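Local coordinates for protein plantacyanin (Spinacia oleracea, PDB 1F56) that probably carries electrons as a blue copper protein of the phytocyanin family, holding a single copper ion in a cupredoxin beta barrel, at residues I63-T66 and Y71-C74; Y3-S8 and N12-K17; V37-R42 and S48-A53; D23-K28 and I86-K91. All coordinates share one frame; numbering follows the deposited sequence.

In the fold
From the N terminus, contact 2 comes first: strand 2-6 meets the loop that follows it and closes a short loop through a single antiparallel bridge at the sheet edge before the chain enters strand 24-28. That strand opens contact 4, which is completed only by the C-terminal strand 85-90, so contact 4 spans a long loop and joins the two sheets. Nested inside it, one after the other, are contact 3, which folds the loop after helix 41-45 onto strand 36-39, and contact 1, which again bridges the sheets and ends at the copper cysteine. None of the contacts crosses another. Contacts 2 and 3 lie on opposite sides of the chain's centre, their own centres about 20 Å apart.

Contact 1: residues I63-T66 and Y71-C74; sequences IKLT and YFIC. With CU1 (copper (I) ion), chain F.
Phe72 drives the rim of its ring between Ile63 and Leu65, and this apolar meeting makes up the whole contact. On one flank, Ile63 CG2 lies 3.9 Å from Phe72 CE2, and on the other Leu65 CD2 sits 4.2 Å from Phe72 CE1, both at the ring edge and near its plane. Ile63 CD1 reaches Phe72 CE2 obliquely, from one side of that plane. Phe72 takes up this position because CG lies anti to its carbonyl carbon (chi1 -57°) and its side chain is directed toward strand 60-64. Phe27 and Val36 pack around it, while backbone bonds tie Phe72 to Ile86 and Ile63 to Leu25. Were Phe72 an alanine, Ile63 CG2 and Leu65 CD2 would probably lose the ring edge they pack on, opening a gap between the sheets. Two residues on, Cys74 SG, anti to its backbone N, binds the copper ion at 2.2 Å. His34 and His79 bind it through ND1, and Met84 completes the site. An apolar core between two sheets, with a copper cysteine just past the end of a core strand, is characteristic of the cupredoxin fold, whose type 1 site takes Cys, two His and Met.

Contact 2: residues Y3-S8 and N12-K17; sequences YNIGWS and NGARGK. With SO4 (sulfate ion), chain E.
Asn12 carries CG between its backbone N and carbonyl carbon (chi1 66°), which folds the amide over Gly6 and brings Asn12 OD1 to 3.2 Å from Gly6 CA. Ile5 places CG2 anti to its backbone N, setting that methyl 3.6 Å from Asn12 O. These groups flank a single antiparallel bridge, a hydrogen-bonded pair that fastens the loop after strand 2-6 to the outer strand of its sheet. Gly6 N donates to Asn12 O at 2.9 Å, and Asn12 N returns a bond to Gly6 O at 3.1 Å. Gly6 is fitted to its place, since a side chain would clash with Asn12 OD1 where that amide now lies. Beyond the bridge, Ile5 CD1 lies alongside the Gly13 carbonyl and 4.3 Å from Ala14 CB; Ala14 itself touches Ile88. Gly13 has a phi of 102°, a backbone shape that calls for glycine. The chain then enters a type II turn from Ala14 to Lys17, with Gly16 at positive phi. A sulfate ion, probably picked up from the crystallisation medium, rests on the outer side of the loop: Gly13 N donates to sulfate O3 at 2.9 Å and, more weakly, to sulfate O2 at 3.3 Å.

Contact 3: residues V37-R42 and S48-A53; sequences VAVNGR and SAPRGA
A strand that runs into a helix through an asparagine N-cap, and the loop that comes back against it, form this surface corner of the cupredoxin barrel: Val37, Val39 and Asn40 meet Ala49, Pro50 and Ala53. The deepest piece is Val37, whose CG1 stands anti to the backbone N (chi1 -173°), which rests it against two neighbouring alanine methyls at once, 3.7 Å from Ala49 CB and 3.8 Å from Ala53 CB. Val39 CG1 leans on Ala49 as well, while Val39 CB lies 3.7 Å from Pro50 CD. The Asn40 amide slides alongside the proline ring, with Asn40 OD1 coming 3.6 Å from Pro50 CG. That oxygen has its polar partner in Gly43 N, which it caps at the start of helix 41-45. With an alanine here the amide is gone, and Gly43 N would probably be left without its cap, the Pro50 ring without the group beside it. Strand 36-39 is held from its other side by backbone bonds of Val37 to Ile73 and Val39 to Tyr71. The returning loop is shaped by a type II turn, closed by Ala53 N donating to Pro50 O at 3.1 Å; at the end of the turn, Ala53 CB approaches Ala38 O to 3.6 Å.

Contact 4: residues D23-K28 and I86-K91; sequences DVLVFK and IAINAK
Phe27 and Ile86 approach from opposite directions across the interior of the cupredoxin beta sandwich, where strand 24-28 of one sheet faces strand 85-90 of the other. The closest packing is here: Ile86 CD1 comes to 4.0 Å from Phe27 CE2, at the rim of the ring and near its plane. Ile86 has CG1 wedged between its backbone N and carbonyl carbon (chi1 53°), and the chain extends beyond it (chi2 174°), which carries CD1 out to the phenylalanine. Trp7 packs edge-to-face with Phe27, so the ring belongs to an aromatic cluster; the Phe27 side chain lies about 7 Å from that of the copper ligand Met84. Two residues back on strand 24-28 and two on along strand 85-90 the fit is slacker. Leu25 CD1 and Ile88 CG1 stand 4.3 Å apart, and Phe19 lies against both residues. With Leu25 CA and Ile88 CA 10.3 Å apart, the strands meet through side chains alone, and only 107 Å² is buried between them. Val24 and Val26 turn to the outer face of their sheet, and Lys28, Asn89 and Lys91 are solvent-exposed. Just before strand 24-28 begins, the buried Asp23 carboxylate finds its partners nearby, with OD1 hydrogen-bonded to Ala1 N and OD2 to Arg20 N.

Contact 1: residues I63-T66 and Y71-C74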
loop_
_atom_site.group_PDB
_atom_site.type_symbol
_atom_site.label_atom_id
_atom_site.label_comp_id
_atom_site.label_asym_id
_atom_site.label_seq_id
_atom_site.Cartn_x
_atom_site.Cartn_y
_atom_site.Cartn_z
ATOM N N ILE A 63 6.094 -0.340 6.766
ATOM C CA ILE A 63 4.799 -0.131 7.377
ATOM C C ILE A 63 4.303 -1.420 8.042
ATOM O O ILE A 63 4.263 -2.481 7.418
ATOM C CB ILE A 63 3.789 0.319 6.314
ATOM C CG1 ILE A 63 4.314 1.580 5.617
ATOM C CG2 ILE A 63 2.428 0.570 6.957
ATOM C CD1 ILE A 63 3.379 2.125 4.554
ATOM N N LYS A 64 3.937 -1.319 9.316
ATOM C CA LYS A 64 3.422 -2.463 10.053
ATOM C C LYS A 64 1.919 -2.620 9.822
ATOM O O LYS A 64 1.184 -1.641 9.786
ATOM C CB LYS A 64 3.744 -2.296 11.537
ATOM C CG LYS A 64 5.254 -2.144 11.776
ATOM C CD LYS A 64 5.611 -2.070 13.247
ATOM C CE LYS A 64 7.118 -1.947 13.424
ATOM N NZ LYS A 64 7.509 -1.751 14.851
ATOM N N LEU A 65 1.472 -3.857 9.635
ATOM C CA LEU A 65 0.059 -4.152 9.401
ATOM C C LEU A 65 -0.727 -4.254 10.704
ATOM O O LEU A 65 -0.214 -4.763 11.688
ATOM C CB LEU A 65 -0.069 -5.474 8.660
ATOM C CG LEU A 65 0.570 -5.542 7.272
ATOM C CD1 LEU A 65 0.296 -6.916 6.643
ATOM C CD2 LEU A 65 -0.009 -4.424 6.411
ATOM N N THR A 66 -1.958 -3.754 10.722
ATOM C CA THR A 66 -2.783 -3.871 11.923
ATOM C C THR A 66 -3.759 -5.014 11.649
ATOM O O THR A 66 -4.022 -5.348 10.488
ATOM C CB THR A 66 -3.578 -2.568 12.219
ATOM O OG1 THR A 66 -4.264 -2.137 11.031
ATOM C CG2 THR A 66 -2.645 -1.474 12.704
ATOM N N TYR A 71 -5.407 -0.982 3.721
ATOM C CA TYR A 71 -5.513 -0.515 2.337
ATOM C C TYR A 71 -4.424 0.483 1.992
ATOM O O TYR A 71 -4.105 1.361 2.795
ATOM C CB TYR A 71 -6.871 0.174 2.120
ATOM C CG TYR A 71 -8.078 -0.679 2.430
ATOM C CD1 TYR A 71 -8.501 -1.671 1.544
ATOM C CD2 TYR A 71 -8.799 -0.502 3.620
ATOM C CE1 TYR A 71 -9.613 -2.475 1.830
ATOM C CE2 TYR A 71 -9.918 -1.304 3.913
ATOM C CZ TYR A 71 -10.312 -2.283 3.018
ATOM O OH TYR A 71 -11.392 -3.085 3.315
ATOM N N PHE A 72 -3.861 0.364 0.792
ATOM C CA PHE A 72 -2.817 1.291 0.363
ATOM C C PHE A 72 -3.022 1.650 -1.102
ATOM O O PHE A 72 -3.447 0.799 -1.870
ATOM C CB PHE A 72 -1.423 0.663 0.509
ATOM C CG PHE A 72 -1.103 0.195 1.892
ATOM C CD1 PHE A 72 -1.444 -1.093 2.300
ATOM C CD2 PHE A 72 -0.443 1.034 2.791
ATOM C CE1 PHE A 72 -1.128 -1.545 3.585
ATOM C CE2 PHE A 72 -0.128 0.585 4.076
ATOM C CZ PHE A 72 -0.470 -0.705 4.468
ATOM N N ILE A 73 -2.735 2.900 -1.482
ATOM C CA ILE A 73 -2.839 3.323 -2.887
ATOM C C ILE A 73 -1.689 4.284 -3.169
ATOM O O ILE A 73 -1.032 4.776 -2.241
ATOM C CB ILE A 73 -4.180 4.103 -3.203
ATOM C CG1 ILE A 73 -4.224 5.436 -2.436
ATOM C CG2 ILE A 73 -5.401 3.258 -2.835
ATOM C CD1 ILE A 73 -5.450 6.301 -2.759
ATOM N N CYS A 74 -1.410 4.514 -4.447
ATOM C CA CYS A 74 -0.409 5.505 -4.832
ATOM C C CYS A 74 -1.366 6.608 -5.219
ATOM O O CYS A 74 -2.343 6.344 -5.913
ATOM C CB CYS A 74 0.379 5.104 -6.076
ATOM S SG CYS A 74 1.467 6.451 -6.627
HETATM CU CU CU1 F . 2.488 5.565 -8.330
#

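Contact 2: residues Y3-S8 and N12-K17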
loop_
_atom_site.group_PDB
_atom_site.type_symbol
_atom_site.label_atom_id
_atom_site.label_comp_id
_atom_site.label_asym_id
_atom_site.label_seq_id
_atom_site.Cartn_x
_atom_site.Cartn_y
_atom_site.Cartn_z
ATOM N N TYR A 3 8.163 -8.522 4.795
ATOM C CA TYR A 3 7.975 -8.832 3.375
ATOM C C TYR A 3 8.219 -7.612 2.461
ATOM O O TYR A 3 7.728 -6.514 2.739
ATOM C CB TYR A 3 6.543 -9.350 3.143
ATOM C CG TYR A 3 6.185 -10.604 3.933
ATOM C CD1 TYR A 3 5.159 -10.597 4.877
ATOM C CD2 TYR A 3 6.891 -11.788 3.749
ATOM C CE1 TYR A 3 4.851 -11.739 5.616
ATOM C CE2 TYR A 3 6.589 -12.931 4.484
ATOM C CZ TYR A 3 5.575 -12.904 5.407
ATOM O OH TYR A 3 5.287 -14.054 6.104
ATOM N N ASN A 4 8.971 -7.797 1.378
ATOM C CA ASN A 4 9.220 -6.704 0.431
ATOM C C ASN A 4 8.058 -6.666 -0.570
ATOM O O ASN A 4 7.617 -7.715 -1.036
ATOM C CB ASN A 4 10.506 -6.927 -0.380
ATOM C CG ASN A 4 11.767 -6.878 0.460
ATOM O OD1 ASN A 4 11.866 -6.125 1.420
ATOM N ND2 ASN A 4 12.756 -7.676 0.077
ATOM N N ILE A 5 7.560 -5.472 -0.901
ATOM C CA ILE A 5 6.482 -5.352 -1.890
ATOM C C ILE A 5 7.027 -4.607 -3.115
ATOM O O ILE A 5 7.705 -3.598 -2.968
ATOM C CB ILE A 5 5.261 -4.564 -1.331
ATOM C CG1 ILE A 5 4.613 -5.342 -0.187
ATOM C CG2 ILE A 5 4.213 -4.366 -2.430
ATOM C CD1 ILE A 5 4.106 -6.718 -0.609
ATOM N N GLY A 6 6.765 -5.112 -4.318
ATOM C CA GLY A 6 7.243 -4.425 -5.516
ATOM C C GLY A 6 6.171 -3.398 -5.827
ATOM O O GLY A 6 5.125 -3.728 -6.394
ATOM N N TRP A 7 6.411 -2.154 -5.436
ATOM C CA TRP A 7 5.423 -1.091 -5.623
ATOM C C TRP A 7 5.502 -0.466 -7.007
ATOM O O TRP A 7 6.323 0.409 -7.262
ATOM C CB TRP A 7 5.633 -0.028 -4.539
ATOM C CG TRP A 7 4.480 0.903 -4.331
ATOM C CD1 TRP A 7 4.536 2.274 -4.289
ATOM C CD2 TRP A 7 3.113 0.548 -4.071
ATOM N NE1 TRP A 7 3.297 2.789 -4.012
ATOM C CE2 TRP A 7 2.400 1.759 -3.877
ATOM C CE3 TRP A 7 2.419 -0.675 -3.977
ATOM C CZ2 TRP A 7 1.026 1.787 -3.594
ATOM C CZ3 TRP A 7 1.044 -0.650 -3.690
ATOM C CH2 TRP A 7 0.364 0.581 -3.501
ATOM N N SER A 8 4.647 -0.934 -7.904
ATOM C CA SER A 8 4.615 -0.427 -9.267
ATOM C C SER A 8 3.196 -0.554 -9.809
ATOM O O SER A 8 2.316 -1.070 -9.120
ATOM C CB SER A 8 5.570 -1.225 -10.148
ATOM O OG SER A 8 5.672 -0.620 -11.427
ATOM N N ASN A 12 3.612 -6.355 -7.029
ATOM C CA ASN A 12 3.968 -7.749 -6.818
ATOM C C ASN A 12 4.337 -8.036 -5.360
ATOM O O ASN A 12 4.775 -7.139 -4.628
ATOM C CB ASN A 12 5.122 -8.168 -7.734
ATOM C CG ASN A 12 6.410 -7.453 -7.411
ATOM O OD1 ASN A 12 6.729 -6.422 -8.002
ATOM N ND2 ASN A 12 7.155 -7.989 -6.455
ATOM N N GLY A 13 4.137 -9.291 -4.952
ATOM C CA GLY A 13 4.469 -9.723 -3.603
ATOM C C GLY A 13 3.301 -9.845 -2.641
ATOM O O GLY A 13 3.484 -10.272 -1.496
ATOM N N ALA A 14 2.100 -9.493 -3.094
ATOM C CA ALA A 14 0.924 -9.553 -2.226
ATOM C C ALA A 14 -0.145 -10.549 -2.660
ATOM O O ALA A 14 -0.883 -11.075 -1.824
ATOM C CB ALA A 14 0.308 -8.162 -2.093
ATOM N N ARG A 15 -0.223 -10.812 -3.961
ATOM C CA ARG A 15 -1.225 -11.728 -4.515
ATOM C C ARG A 15 -1.120 -13.182 -4.065
ATOM O O ARG A 15 -0.069 -13.817 -4.193
ATOM C CB ARG A 15 -1.180 -11.679 -6.048
ATOM C CG ARG A 15 -1.452 -10.296 -6.633
ATOM C CD ARG A 15 -0.857 -10.173 -8.031
ATOM N NE ARG A 15 -0.836 -8.791 -8.510
ATOM C CZ ARG A 15 -1.903 -8.128 -8.948
ATOM N NH1 ARG A 15 -3.091 -8.719 -8.973
ATOM N NH2 ARG A 15 -1.779 -6.873 -9.361
ATOM N N GLY A 16 -2.222 -13.706 -3.541
ATOM C CA GLY A 16 -2.265 -15.094 -3.111
ATOM C C GLY A 16 -1.396 -15.477 -1.924
ATOM O O GLY A 16 -1.179 -16.667 -1.671
ATOM N N LYS A 17 -0.893 -14.486 -1.196
ATOM C CA LYS A 17 -0.047 -14.763 -0.045
ATOM C C LYS A 17 -0.747 -14.371 1.253
ATOM O O LYS A 17 -1.570 -13.452 1.277
ATOM C CB LYS A 17 1.286 -14.041 -0.222
ATOM C CG LYS A 17 2.034 -14.565 -1.450
ATOM C CD LYS A 17 3.318 -13.821 -1.753
ATOM C CE LYS A 17 3.992 -14.432 -2.978
ATOM N NZ LYS A 17 5.193 -13.652 -3.398
HETATM S S SO4 E . 3.242 -11.922 -7.462
HETATM O O1 SO4 E . 2.580 -13.204 -7.149
HETATM O O2 SO4 E . 2.288 -10.814 -7.265
HETATM O O3 SO4 E . 4.404 -11.741 -6.568
HETATM O O4 SO4 E . 3.694 -11.927 -8.864
#

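Contact 3: residues V37-R42 and S48-A53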
loop_
_atom_site.group_PDB
_atom_site.type_symbol
_atom_site.label_atom_id
_atom_site.label_comp_id
_atom_site.label_asym_id
_atom_site.label_seq_id
_atom_site.Cartn_x
_atom_site.Cartn_y
_atom_site.Cartn_z
ATOM N N VAL A 37 0.100 5.684 0.256
ATOM C CA VAL A 37 -0.826 6.346 1.156
ATOM C C VAL A 37 -1.695 5.268 1.807
ATOM O O VAL A 37 -2.285 4.452 1.093
ATOM C CB VAL A 37 -1.730 7.344 0.381
ATOM C CG1 VAL A 37 -2.577 8.163 1.365
ATOM C CG2 VAL A 37 -0.861 8.279 -0.483
ATOM N N ALA A 38 -1.745 5.256 3.143
ATOM C CA ALA A 38 -2.561 4.301 3.893
ATOM C C ALA A 38 -3.937 4.933 3.985
ATOM O O ALA A 38 -4.103 5.987 4.598
ATOM C CB ALA A 38 -1.973 4.073 5.311
ATOM N N VAL A 39 -4.927 4.287 3.388
ATOM C CA VAL A 39 -6.276 4.844 3.352
ATOM C C VAL A 39 -7.297 3.908 3.985
ATOM O O VAL A 39 -6.945 2.833 4.459
ATOM C CB VAL A 39 -6.690 5.119 1.873
ATOM C CG1 VAL A 39 -5.671 6.030 1.205
ATOM C CG2 VAL A 39 -6.769 3.803 1.090
ATOM N N ASN A 40 -8.565 4.315 3.991
ATOM C CA ASN A 40 -9.619 3.465 4.547
ATOM C C ASN A 40 -10.322 2.754 3.385
ATOM O O ASN A 40 -9.966 2.964 2.219
ATOM C CB ASN A 40 -10.621 4.300 5.360
ATOM C CG ASN A 40 -11.235 5.432 4.556
ATOM O OD1 ASN A 40 -10.911 5.641 3.385
ATOM N ND2 ASN A 40 -12.128 6.174 5.187
ATOM N N GLY A 41 -11.301 1.912 3.702
ATOM C CA GLY A 41 -12.027 1.169 2.679
ATOM C C GLY A 41 -12.686 2.012 1.603
ATOM O O GLY A 41 -12.548 1.724 0.411
ATOM N N ARG A 42 -13.414 3.051 1.997
ATOM C CA ARG A 42 -14.073 3.903 1.000
ATOM C C ARG A 42 -13.036 4.638 0.150
ATOM O O ARG A 42 -13.220 4.809 -1.059
ATOM C CB ARG A 42 -15.008 4.905 1.678
ATOM C CG ARG A 42 -16.173 4.238 2.409
ATOM C CD ARG A 42 -17.098 5.256 3.063
ATOM N NE ARG A 42 -16.436 5.965 4.154
ATOM C CZ ARG A 42 -16.098 5.410 5.317
ATOM N NH1 ARG A 42 -16.363 4.133 5.551
ATOM N NH2 ARG A 42 -15.482 6.133 6.243
ATOM N N SER A 48 -9.178 7.526 -3.638
ATOM C CA SER A 48 -9.032 8.861 -3.054
ATOM C C SER A 48 -8.726 8.768 -1.566
ATOM O O SER A 48 -9.469 8.152 -0.807
ATOM C CB SER A 48 -10.319 9.665 -3.261
ATOM O OG SER A 48 -11.446 8.907 -2.853
ATOM N N ALA A 49 -7.634 9.392 -1.155
ATOM C CA ALA A 49 -7.213 9.357 0.232
ATOM C C ALA A 49 -8.072 10.247 1.117
ATOM O O ALA A 49 -8.367 11.392 0.763
ATOM C CB ALA A 49 -5.765 9.770 0.323
ATOM N N PRO A 50 -8.488 9.733 2.288
ATOM C CA PRO A 50 -9.318 10.541 3.188
ATOM C C PRO A 50 -8.476 11.610 3.873
ATOM O O PRO A 50 -7.242 11.514 3.904
ATOM C CB PRO A 50 -9.890 9.506 4.162
ATOM C CG PRO A 50 -8.810 8.458 4.223
ATOM C CD PRO A 50 -8.355 8.349 2.777
ATOM N N ARG A 51 -9.131 12.629 4.416
ATOM C CA ARG A 51 -8.403 13.713 5.077
ATOM C C ARG A 51 -7.490 13.192 6.188
ATOM O O ARG A 51 -7.886 12.345 6.997
ATOM C CB ARG A 51 -9.381 14.739 5.650
ATOM C CG ARG A 51 -10.120 14.266 6.894
ATOM C CD ARG A 51 -11.289 15.176 7.247
ATOM N NE ARG A 51 -12.409 14.997 6.327
ATOM C CZ ARG A 51 -13.554 15.670 6.396
ATOM N NH1 ARG A 51 -13.736 16.578 7.347
ATOM N NH2 ARG A 51 -14.517 15.439 5.511
ATOM N N GLY A 52 -6.258 13.694 6.211
ATOM C CA GLY A 52 -5.313 13.280 7.233
ATOM C C GLY A 52 -4.584 11.966 6.991
ATOM O O GLY A 52 -3.719 11.586 7.792
ATOM N N ALA A 53 -4.919 11.268 5.909
ATOM C CA ALA A 53 -4.264 9.997 5.575
ATOM C C ALA A 53 -2.739 10.150 5.616
ATOM O O ALA A 53 -2.200 11.222 5.287
ATOM C CB ALA A 53 -4.697 9.542 4.193
#

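Contact 4: residues D23-K28 and I86-K91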
loop_
_atom_site.group_PDB
_atom_site.type_symbol
_atom_site.label_atom_id
_atom_site.label_comp_id
_atom_site.label_asym_id
_atom_site.label_seq_id
_atom_site.Cartn_x
_atom_site.Cartn_y
_atom_site.Cartn_z
ATOM N N ASP A 23 3.001 -8.022 10.875
ATOM C CA ASP A 23 3.964 -8.126 9.784
ATOM C C ASP A 23 4.357 -6.735 9.303
ATOM O O ASP A 23 3.562 -5.788 9.361
ATOM C CB ASP A 23 3.375 -8.882 8.584
ATOM C CG ASP A 23 3.236 -10.375 8.829
ATOM O OD1 ASP A 23 3.802 -10.905 9.813
ATOM O OD2 ASP A 23 2.556 -11.016 8.013
ATOM N N VAL A 24 5.578 -6.628 8.800
ATOM C CA VAL A 24 6.097 -5.375 8.268
ATOM C C VAL A 24 6.173 -5.493 6.739
ATOM O O VAL A 24 6.761 -6.436 6.211
ATOM C CB VAL A 24 7.528 -5.083 8.814
ATOM C CG1 VAL A 24 8.066 -3.769 8.228
ATOM C CG2 VAL A 24 7.510 -5.028 10.354
ATOM N N LEU A 25 5.549 -4.566 6.026
ATOM C CA LEU A 25 5.632 -4.568 4.560
ATOM C C LEU A 25 6.662 -3.512 4.182
ATOM O O LEU A 25 6.673 -2.412 4.748
ATOM C CB LEU A 25 4.299 -4.185 3.917
ATOM C CG LEU A 25 3.121 -5.157 4.089
ATOM C CD1 LEU A 25 1.954 -4.719 3.205
ATOM C CD2 LEU A 25 3.569 -6.562 3.728
ATOM N N VAL A 26 7.537 -3.833 3.240
ATOM C CA VAL A 26 8.510 -2.855 2.814
ATOM C C VAL A 26 8.214 -2.523 1.359
ATOM O O VAL A 26 8.460 -3.339 0.462
ATOM C CB VAL A 26 9.964 -3.371 2.945
ATOM C CG1 VAL A 26 10.936 -2.224 2.585
ATOM C CG2 VAL A 26 10.247 -3.864 4.390
ATOM N N PHE A 27 7.661 -1.332 1.130
ATOM C CA PHE A 27 7.332 -0.890 -0.218
ATOM C C PHE A 27 8.601 -0.369 -0.893
ATOM O O PHE A 27 9.221 0.615 -0.441
ATOM C CB PHE A 27 6.252 0.205 -0.183
ATOM C CG PHE A 27 4.912 -0.285 0.295
ATOM C CD1 PHE A 27 4.660 -0.447 1.658
ATOM C CD2 PHE A 27 3.913 -0.609 -0.616
ATOM C CE1 PHE A 27 3.431 -0.926 2.108
ATOM C CE2 PHE A 27 2.671 -1.092 -0.179
ATOM C CZ PHE A 27 2.434 -1.249 1.192
ATOM N N LYS A 28 8.981 -1.035 -1.979
ATOM C CA LYS A 28 10.194 -0.684 -2.703
ATOM C C LYS A 28 9.895 -0.137 -4.081
ATOM O O LYS A 28 9.124 -0.738 -4.846
ATOM C CB LYS A 28 11.113 -1.905 -2.806
ATOM C CG LYS A 28 11.546 -2.439 -1.446
ATOM C CD LYS A 28 12.793 -3.291 -1.543
ATOM C CE LYS A 28 13.425 -3.465 -0.175
ATOM N NZ LYS A 28 14.693 -4.238 -0.231
ATOM N N ILE A 86 -3.733 -1.793 -3.106
ATOM C CA ILE A 86 -3.828 -3.143 -2.571
ATOM C C ILE A 86 -4.560 -3.160 -1.249
ATOM O O ILE A 86 -4.539 -2.187 -0.488
ATOM C CB ILE A 86 -2.462 -3.822 -2.333
ATOM C CG1 ILE A 86 -1.569 -2.932 -1.476
ATOM C CG2 ILE A 86 -1.821 -4.183 -3.654
ATOM C CD1 ILE A 86 -0.259 -3.614 -1.073
ATOM N N ALA A 87 -5.225 -4.282 -1.000
ATOM C CA ALA A 87 -5.965 -4.507 0.222
ATOM C C ALA A 87 -5.362 -5.791 0.778
ATOM O O ALA A 87 -5.367 -6.831 0.112
ATOM C CB ALA A 87 -7.441 -4.695 -0.084
ATOM N N ILE A 88 -4.811 -5.704 1.984
ATOM C CA ILE A 88 -4.193 -6.849 2.645
ATOM C C ILE A 88 -5.028 -7.190 3.878
ATOM O O ILE A 88 -5.371 -6.294 4.654
ATOM C CB ILE A 88 -2.762 -6.496 3.117
ATOM C CG1 ILE A 88 -1.907 -6.072 1.926
ATOM C CG2 ILE A 88 -2.135 -7.680 3.874
ATOM C CD1 ILE A 88 -1.730 -7.146 0.891
ATOM N N ASN A 89 -5.381 -8.465 4.040
ATOM C CA ASN A 89 -6.130 -8.908 5.215
ATOM C C ASN A 89 -5.104 -9.496 6.172
ATOM O O ASN A 89 -4.557 -10.570 5.922
ATOM C CB ASN A 89 -7.157 -9.981 4.856
ATOM C CG ASN A 89 -7.988 -10.428 6.065
ATOM O OD1 ASN A 89 -8.658 -11.455 6.027
ATOM N ND2 ASN A 89 -7.950 -9.650 7.128
ATOM N N ALA A 90 -4.821 -8.788 7.261
ATOM C CA ALA A 90 -3.848 -9.266 8.231
ATOM C C ALA A 90 -4.598 -9.992 9.350
ATOM O O ALA A 90 -5.307 -9.363 10.137
ATOM C CB ALA A 90 -3.054 -8.096 8.794
ATOM N N LYS A 91 -4.433 -11.315 9.411
ATOM C CA LYS A 91 -5.110 -12.148 10.401
ATOM C C LYS A 91 -4.448 -12.084 11.780
ATOM O O LYS A 91 -5.154 -12.332 12.771
ATOM C CB LYS A 91 -5.145 -13.601 9.920
ATOM C CG LYS A 91 -5.553 -13.780 8.473
ATOM C CD LYS A 91 -7.045 -13.652 8.296
ATOM C CE LYS A 91 -7.747 -14.916 8.749
ATOM N NZ LYS A 91 -7.354 -16.077 7.905
ATOM O OXT LYS A 91 -3.233 -11.814 11.862
#